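Bak protein (Grouper iridovirus, PDB 5VMN) is a viral Bcl-2 protein that inhibits apoptosis of the infected host cell by exclusively sequestering Bim. Local coordinates at residues G69-L72 with I73-I77. Residues are numbered along the deposited sequence; the frame is centred on the assembly and turned at random.
Sequences GRIL and ILLGI. With EDO (1,2-ethanediol), chain K.
Leu75 meets two residues of the preceding helical turn, Ile71 and Leu72. Its CD1 methyl does the touching in both cases. Leu75 CD1 lies 4.3 Å from Ile71 CG2 and 4.3 Å from Leu72 CD2. The Leu75 CG is anti to its own carbonyl carbon (chi1 -64°), which directs the branch back toward the earlier turn. Leu75 CG therefore passes close to the carbonyl oxygen Ile71 O, at 3.3 Å. Two residues earlier, Ile73 makes the same kind of approach. Ile73 CG1, beside its backbone N, comes to 3.3 Å from Gly69 O, with CD1 continuing past that oxygen. Leu74 turns differently. Its CG is anti to the backbone N (chi1 173°), and CB is the part that rests near Ile71 O.

Four i to i+4 backbone hydrogen bonds join the two turns. Ile73 N bonds to Gly69 O at 2.9 Å, and Leu74 N, Leu75 N and Gly76 N follow with Arg70 O, Ile71 O and Leu72 O. This is regular alpha-helix, part of helix 68-84 in the all-helical Bcl-2 fold, within the region of homology 1-3.

The helix is packed on several sides: Ile71 and Leu75 touch Phe102 of helix 88-103, Leu72 and Ile73 both reach Val34 of helix 22-37, and Leu74 packs on Ile53 and Ile56 of helix 53-60.

Near the start of the helix, Gly69 N donates to O1 of a bound 1,2-ethanediol at 3.1 Å. This molecule probably comes from the crystallisation liquor. The first bond of the Arg70 side chain points away from 73-77. Arg70 NH2 forms a salt bridge with Asp63 OD2, and the backbone N of Arg70 is hydrogen-bonded to Asn67 OD1.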
loop_
_atom_site.group_PDB
_atom_site.type_symbol
_atom_site.label_atom_id
_atom_site.label_comp_id
_atom_site.label_asym_id
_atom_site.label_seq_id
_atom_site.Cartn_x
_atom_site.Cartn_y
_atom_site.Cartn_z
ATOM N N GLY A 69 -10.757 -0.018 0.132
ATOM C CA GLY A 69 -10.523 1.074 1.057
ATOM C C GLY A 69 -9.487 0.722 2.115
ATOM O O GLY A 69 -8.603 1.525 2.437
ATOM N N ARG A 70 -9.572 -0.481 2.661
ATOM C CA ARG A 70 -8.562 -0.915 3.623
ATOM C C ARG A 70 -7.181 -0.976 2.986
ATOM O O ARG A 70 -6.180 -0.616 3.622
ATOM C CB ARG A 70 -8.941 -2.273 4.191
ATOM C CG ARG A 70 -10.164 -2.242 5.051
ATOM C CD ARG A 70 -10.337 -3.552 5.747
ATOM N NE ARG A 70 -11.604 -3.653 6.445
ATOM C CZ ARG A 70 -11.937 -4.679 7.220
ATOM N NH1 ARG A 70 -11.079 -5.668 7.413
ATOM N NH2 ARG A 70 -13.130 -4.727 7.783
ATOM N N ILE A 71 -7.097 -1.417 1.727
ATOM C CA ILE A 71 -5.809 -1.442 1.052
ATOM C C ILE A 71 -5.265 -0.022 0.910
ATOM O O ILE A 71 -4.072 0.226 1.126
ATOM C CB ILE A 71 -5.943 -2.157 -0.308
ATOM C CG1 ILE A 71 -6.061 -3.657 -0.041
ATOM C CG2 ILE A 71 -4.777 -1.828 -1.211
ATOM C CD1 ILE A 71 -6.356 -4.510 -1.267
ATOM N N LEU A 72 -6.133 0.936 0.559
ATOM C CA LEU A 72 -5.663 2.296 0.374
ATOM C C LEU A 72 -5.271 2.928 1.711
ATOM O O LEU A 72 -4.347 3.748 1.749
ATOM C CB LEU A 72 -6.727 3.125 -0.349
ATOM C CG LEU A 72 -6.933 2.734 -1.817
ATOM C CD1 LEU A 72 -8.218 3.387 -2.355
ATOM C CD2 LEU A 72 -5.756 3.153 -2.657
ATOM N N ILE A 73 -5.928 2.538 2.801
ATOM C CA ILE A 73 -5.500 2.996 4.131
ATOM C C ILE A 73 -4.112 2.457 4.432
ATOM O O ILE A 73 -3.229 3.192 4.876
ATOM C CB ILE A 73 -6.519 2.591 5.196
ATOM C CG1 ILE A 73 -7.801 3.425 5.058
ATOM C CG2 ILE A 73 -5.930 2.732 6.599
ATOM C CD1 ILE A 73 -8.943 2.894 5.892
ATOM N N LEU A 74 -3.860 1.174 4.133
ATOM C CA LEU A 74 -2.527 0.624 4.376
ATOM C C LEU A 74 -1.474 1.363 3.562
ATOM O O LEU A 74 -0.384 1.695 4.065
ATOM C CB LEU A 74 -2.519 -0.872 4.045
ATOM C CG LEU A 74 -1.134 -1.511 4.100
ATOM C CD1 LEU A 74 -0.601 -1.491 5.523
ATOM C CD2 LEU A 74 -1.176 -2.936 3.529
ATOM N N LEU A 75 -1.764 1.625 2.289
ATOM C CA LEU A 75 -0.808 2.362 1.489
ATOM C C LEU A 75 -0.585 3.762 2.057
ATOM O O LEU A 75 0.545 4.258 2.065
ATOM C CB LEU A 75 -1.290 2.425 0.033
ATOM C CG LEU A 75 -1.398 1.091 -0.692
ATOM C CD1 LEU A 75 -1.936 1.337 -2.099
ATOM C CD2 LEU A 75 -0.067 0.422 -0.775
ATOM N N GLY A 76 -1.653 4.434 2.479
ATOM C CA GLY A 76 -1.507 5.790 2.966
ATOM C C GLY A 76 -0.674 5.851 4.228
ATOM O O GLY A 76 0.082 6.797 4.435
ATOM N N ILE A 77 -0.850 4.870 5.109
ATOM C CA ILE A 77 0.002 4.762 6.303
ATOM C C ILE A 77 1.446 4.514 5.889
ATOM O O ILE A 77 2.384 5.135 6.407
ATOM C CB ILE A 77 -0.518 3.646 7.223
ATOM C CG1 ILE A 77 -1.855 4.036 7.832
ATOM C CG2 ILE A 77 0.474 3.370 8.383
ATOM C CD1 ILE A 77 -2.577 2.877 8.394
HETATM C C1 EDO K . -14.567 -1.338 -1.643
HETATM O O1 EDO K . -13.655 -0.713 -0.694
HETATM C C2 EDO K . -13.928 -2.346 -2.610
HETATM O O2 EDO K . -13.598 -3.662 -2.075
#